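Transcriptional activator TenA-1 (Sulfolobus solfataricus P2, PDB 2QZC) is a putative TenA-like thiaminase with a heme oxygenase-like fold, which probably acts in thiamin breakdown or salvage. Local coordinates at residues L125-N128 and K129-V132; F41-Y44 and L45-G49. One frame throughout, in Å; residues are numbered along the deposited sequence.

Contact 1. Residues L125-N128 and K129-V132; sequences LDWN and KFLV
Asp126 O accepts from Phe130 N at 3.1 Å and starts the i to i+4 ladder of helix 127-148, for which Asp126 is the N-cap. The next rungs run from Leu131 N to Trp127 O (2.8 Å) and from Val132 N to Asn128 O (3.0 Å), so all three bonds join the opening turn to the next. The cap itself is a side-chain bond: Asp126 OD2 takes the N-H of Lys129 at 2.9 Å through its anti lone pair, with an N-H...O angle of 154°. The carboxylate reaches forward to the first turn, CG lying anti to the backbone N (chi1 -175°). A negative group at this end would be favoured by the helix dipole. Lys129 crosses Asp126 at about a right angle, its CG 3.4 Å from OD2; the extended chain then runs past Asp126 CB and away from the carboxylate, leaving NZ with a weak hydrogen bond to a bound glycerol rather than a salt bridge, and its aliphatic part touches Leu188 and Ile191. On the buried side of the turn Trp127 and Phe130 turn inward to helix 38-63, Trp127 against Ala62 and Phe130 against Ala58, Leu59 and Ala62. The two rings meet at a slant, Trp127 CZ3 standing 4.2 Å from Phe130 CD2, and Phe130 also stacks with Trp134 one turn on. Leu131, one turn after Trp127, lies beneath the indole: its CB sits over one face, offset toward the rim, while CD1 meets CZ2 on the six-membered ring and CD2 reaches back toward the pyrrole ring. Ile175 and Ala178 of helix 166-179 receive the same leucine. The tightest side-chain approach of the pair is made at the pyrrole nitrogen, Trp127 NE1 to Leu131 CD2, 3.7 Å.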
loop_
_atom_site.group_PDB
_atom_site.type_symbol
_atom_site.label_atom_id
_atom_site.label_comp_id
_atom_site.label_asym_id
_atom_site.label_seq_id
_atom_site.Cartn_x
_atom_site.Cartn_y
_atom_site.Cartn_z
ATOM N N LEU A 125 11.092 -4.656 -9.997
ATOM C CA LEU A 125 11.140 -4.481 -11.448
ATOM C C LEU A 125 9.862 -4.006 -12.114
ATOM O O LEU A 125 9.908 -3.092 -12.923
ATOM C CB LEU A 125 11.563 -5.786 -12.132
ATOM C CG LEU A 125 12.973 -6.303 -11.840
ATOM C CD1 LEU A 125 13.129 -7.562 -12.678
ATOM C CD2 LEU A 125 14.036 -5.266 -12.144
ATOM N N ASP A 126 8.742 -4.637 -11.826
ATOM C CA ASP A 126 7.535 -4.434 -12.634
ATOM C C ASP A 126 6.272 -4.935 -11.963
ATOM O O ASP A 126 6.291 -6.029 -11.395
ATOM C CB ASP A 126 7.797 -5.308 -13.880
ATOM C CG ASP A 126 6.785 -5.193 -14.928
ATOM O OD1 ASP A 126 6.750 -4.168 -15.626
ATOM O OD2 ASP A 126 6.060 -6.160 -15.119
ATOM N N TRP A 127 5.161 -4.186 -12.036
ATOM C CA TRP A 127 3.909 -4.640 -11.472
ATOM C C TRP A 127 3.429 -5.958 -12.085
ATOM O O TRP A 127 3.053 -6.881 -11.344
ATOM C CB TRP A 127 2.822 -3.562 -11.576
ATOM C CG TRP A 127 1.426 -4.036 -11.352
ATOM C CD1 TRP A 127 0.454 -4.227 -12.310
ATOM C CD2 TRP A 127 0.842 -4.431 -10.109
ATOM N NE1 TRP A 127 -0.701 -4.665 -11.713
ATOM C CE2 TRP A 127 -0.490 -4.807 -10.366
ATOM C CE3 TRP A 127 1.311 -4.487 -8.784
ATOM C CZ2 TRP A 127 -1.351 -5.276 -9.352
ATOM C CZ3 TRP A 127 0.452 -4.944 -7.767
ATOM C CH2 TRP A 127 -0.864 -5.310 -8.051
ATOM N N ASN A 128 3.435 -6.057 -13.418
ATOM C CA ASN A 128 2.901 -7.275 -14.061
ATOM C C ASN A 128 3.681 -8.527 -13.634
ATOM O O ASN A 128 3.084 -9.566 -13.368
ATOM C CB ASN A 128 2.886 -7.167 -15.591
ATOM C CG ASN A 128 1.858 -6.187 -16.104
ATOM O OD1 ASN A 128 1.010 -5.706 -15.378
ATOM N ND2 ASN A 128 1.907 -5.940 -17.414
ATOM N N LYS A 129 5.014 -8.445 -13.579
ATOM C CA LYS A 129 5.830 -9.601 -13.158
ATOM C C LYS A 129 5.539 -9.974 -11.709
ATOM O O LYS A 129 5.420 -11.153 -11.383
ATOM C CB LYS A 129 7.311 -9.310 -13.369
ATOM C CG LYS A 129 7.711 -9.172 -14.835
ATOM C CD LYS A 129 9.188 -8.958 -15.026
ATOM C CE LYS A 129 9.517 -8.774 -16.507
ATOM N NZ LYS A 129 10.948 -8.438 -16.689
ATOM N N PHE A 130 5.451 -8.983 -10.825
ATOM C CA PHE A 130 5.100 -9.265 -9.443
ATOM C C PHE A 130 3.727 -9.918 -9.344
ATOM O O PHE A 130 3.531 -10.896 -8.620
ATOM C CB PHE A 130 5.153 -8.024 -8.551
ATOM C CG PHE A 130 4.554 -8.262 -7.186
ATOM C CD1 PHE A 130 5.271 -8.968 -6.228
ATOM C CD2 PHE A 130 3.197 -7.945 -6.910
ATOM C CE1 PHE A 130 4.697 -9.263 -4.997
ATOM C CE2 PHE A 130 2.639 -8.274 -5.689
ATOM C CZ PHE A 130 3.390 -8.923 -4.754
ATOM N N LEU A 131 2.739 -9.345 -10.036
ATOM C CA LEU A 131 1.364 -9.856 -9.997
ATOM C C LEU A 131 1.286 -11.316 -10.403
ATOM O O LEU A 131 0.637 -12.107 -9.724
ATOM C CB LEU A 131 0.459 -8.938 -10.862
ATOM C CG LEU A 131 -0.997 -9.259 -10.924
ATOM C CD1 LEU A 131 -1.683 -9.301 -9.551
ATOM C CD2 LEU A 131 -1.636 -8.218 -11.875
ATOM N N VAL A 132 1.983 -11.680 -11.475
ATOM C CA VAL A 132 2.035 -13.064 -11.899
ATOM C C VAL A 132 2.741 -13.915 -10.820
ATOM O O VAL A 132 2.260 -15.021 -10.490
ATOM C CB VAL A 132 2.650 -13.226 -13.298
ATOM C CG1 VAL A 132 2.910 -14.657 -13.669
ATOM C CG2 VAL A 132 1.722 -12.543 -14.339
#

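Contact 2. Residues F41-Y44 and L45-G49. With IMD (imidazole), chain C.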
loop_
_atom_site.group_PDB
_atom_site.type_symbol
_atom_site.label_atom_id
_atom_site.label_comp_id
_atom_site.label_asym_id
_atom_site.label_seq_id
_atom_site.Cartn_x
_atom_site.Cartn_y
_atom_site.Cartn_z
ATOM N N PHE A 41 2.220 -28.126 11.966
ATOM C CA PHE A 41 1.424 -26.950 11.617
ATOM C C PHE A 41 1.956 -25.693 12.294
ATOM O O PHE A 41 1.974 -24.602 11.687
ATOM C CB PHE A 41 -0.042 -27.148 12.004
ATOM C CG PHE A 41 -0.940 -26.040 11.516
ATOM C CD1 PHE A 41 -1.159 -25.876 10.154
ATOM C CD2 PHE A 41 -1.631 -25.243 12.409
ATOM C CE1 PHE A 41 -1.998 -24.883 9.694
ATOM C CE2 PHE A 41 -2.481 -24.256 11.935
ATOM C CZ PHE A 41 -2.671 -24.109 10.581
ATOM N N ARG A 42 2.447 -25.810 13.531
ATOM C CA ARG A 42 3.018 -24.680 14.248
ATOM C C ARG A 42 4.261 -24.166 13.517
ATOM O O ARG A 42 4.402 -22.958 13.311
ATOM C CB ARG A 42 3.363 -25.066 15.682
ATOM C CG ARG A 42 3.852 -23.936 16.482
ATOM C CD ARG A 42 4.139 -24.302 17.950
ATOM N NE ARG A 42 4.639 -23.124 18.661
ATOM C CZ ARG A 42 5.923 -22.774 18.774
ATOM N NH1 ARG A 42 6.901 -23.499 18.254
ATOM N NH2 ARG A 42 6.227 -21.663 19.438
ATOM N N TYR A 43 5.129 -25.082 13.103
ATOM C CA TYR A 43 6.349 -24.742 12.351
ATOM C C TYR A 43 5.926 -23.953 11.094
ATOM O O TYR A 43 6.511 -22.874 10.762
ATOM C CB TYR A 43 7.078 -26.007 11.924
ATOM C CG TYR A 43 8.263 -25.774 11.026
ATOM C CD1 TYR A 43 8.101 -25.551 9.664
ATOM C CD2 TYR A 43 9.562 -25.738 11.539
ATOM C CE1 TYR A 43 9.185 -25.336 8.847
ATOM C CE2 TYR A 43 10.675 -25.527 10.713
ATOM C CZ TYR A 43 10.464 -25.310 9.353
ATOM O OH TYR A 43 11.533 -25.096 8.515
ATOM N N TYR A 44 4.931 -24.491 10.380
ATOM C CA TYR A 44 4.396 -23.857 9.154
ATOM C C TYR A 44 3.901 -22.437 9.439
ATOM O O TYR A 44 4.189 -21.466 8.701
ATOM C CB TYR A 44 3.260 -24.716 8.524
ATOM C CG TYR A 44 2.380 -23.927 7.581
ATOM C CD1 TYR A 44 2.824 -23.597 6.297
ATOM C CD2 TYR A 44 1.130 -23.486 7.986
ATOM C CE1 TYR A 44 2.025 -22.812 5.468
ATOM C CE2 TYR A 44 0.321 -22.735 7.155
ATOM C CZ TYR A 44 0.782 -22.393 5.902
ATOM O OH TYR A 44 -0.021 -21.601 5.097
ATOM N N LEU A 45 3.078 -22.289 10.483
ATOM C CA LEU A 45 2.491 -20.984 10.804
ATOM C C LEU A 45 3.537 -19.933 11.104
ATOM O O LEU A 45 3.350 -18.735 10.748
ATOM C CB LEU A 45 1.528 -21.042 11.990
ATOM C CG LEU A 45 0.129 -21.504 11.665
ATOM C CD1 LEU A 45 -0.662 -21.429 12.995
ATOM C CD2 LEU A 45 -0.591 -20.696 10.528
ATOM N N ILE A 46 4.622 -20.334 11.751
ATOM C CA ILE A 46 5.702 -19.407 12.046
ATOM C C ILE A 46 6.374 -18.969 10.738
ATOM O O ILE A 46 6.533 -17.762 10.475
ATOM C CB ILE A 46 6.707 -20.001 13.016
ATOM C CG1 ILE A 46 6.059 -20.232 14.399
ATOM C CG2 ILE A 46 7.939 -19.100 13.160
ATOM C CD1 ILE A 46 6.936 -21.166 15.306
ATOM N N GLN A 47 6.670 -19.929 9.856
ATOM C CA GLN A 47 7.240 -19.555 8.548
ATOM C C GLN A 47 6.277 -18.692 7.748
ATOM O O GLN A 47 6.695 -17.728 7.083
ATOM C CB GLN A 47 7.622 -20.804 7.725
ATOM C CG GLN A 47 8.798 -21.554 8.299
ATOM C CD GLN A 47 10.055 -20.737 8.435
ATOM O OE1 GLN A 47 10.569 -20.206 7.437
ATOM N NE2 GLN A 47 10.541 -20.568 9.688
ATOM N N ASP A 48 4.986 -19.022 7.774
ATOM C CA ASP A 48 3.995 -18.226 7.066
ATOM C C ASP A 48 3.914 -16.802 7.633
ATOM O O ASP A 48 3.738 -15.842 6.864
ATOM C CB ASP A 48 2.631 -18.932 7.088
ATOM C CG ASP A 48 1.560 -18.158 6.400
ATOM O OD1 ASP A 48 1.643 -18.034 5.172
ATOM O OD2 ASP A 48 0.637 -17.686 7.101
ATOM N N GLY A 49 4.082 -16.650 8.943
ATOM C CA GLY A 49 4.093 -15.316 9.589
ATOM C C GLY A 49 5.214 -14.433 9.060
ATOM O O GLY A 49 5.052 -13.207 8.891
HETATM N N1 IMD C . 2.607 -19.286 0.586
HETATM C C2 IMD C . 1.759 -18.780 1.452
HETATM N N3 IMD C . 2.340 -18.813 2.637
HETATM C C4 IMD C . 3.575 -19.304 2.504
HETATM C C5 IMD C . 3.764 -19.607 1.180
HETATM O O HOH W 1 9.203 -22.188 11.748
#
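A pocket occupied by imidazole and glycerol, both probably from the crystallisation liquor, borders this turn of helix 38-63 in the heme oxygenase-like helical bundle. Asp48 and Tyr44, one turn apart, present their polar ends there. Imidazole N3 donates to Asp48 OD1 at 2.7 Å with an N-H...O angle of 164°; the same oxygen binds the glycerol, and Glu199 binds the imidazole too. The Tyr44 ring and the Asp48 carboxylate lie side by side, pointing the same way, their planes 16° apart, with Asp48 CB over one ring face. Tyr44 OH is hydrogen-bonded to Tyr141 OH. The gap from Tyr44 OH to Asp48 OD1, 3.9 Å, is too long for such a bond. Helical bonds from Leu45 N, Ile46 N, Gln47 N and Asp48 N to the carbonyls four residues earlier hold the turn. Round the helix, Leu45 CG makes a CH-pi contact over the Phe41 ring, 4.1 Å from its centroid, while Leu45 CD1 reaches Phe41 CE2 at 3.5 Å; Tyr156 and Trp159 meet that ring edge-to-face. Ile46 CD1 lies over one face of the Arg42 guanidinium, whose NE and NH2 bind the carbonyls of Leu96 and Asp97. With CG beside its backbone N (chi1 -69°), Gln47 sets CG 3.8 Å from Tyr43 CE1, and a bend at chi2 turns the amide. A water accepts from Gln47 NE2 and donates to Tyr43 O, while Gln47 OE1 binds Asn109 and Asn112. With two carboxylates holding one imidazole, the pocket appears suited to a ligand offering N-H donors, consistent with a TenA-type active site.

In the fold
From the N terminus, the chain reaches contact 2 first, near the start of helix 38-63, and contact 1 much later, where helix 127-148 begins. Each lies on one continuous piece of chain, so neither closes a long loop and the two follow in series without nesting or crossing. Their centres are about 26 Å apart, on opposite sides of the chain's centre. They are nevertheless joined by two helices: the far part of helix 38-63 packs on Trp127 and Phe130 of contact 1, while Tyr141, farther along helix 127-148, bonds Tyr44 of contact 2. Helix 186-208 also borders both, linking the start of one helix to the pocket beside the other.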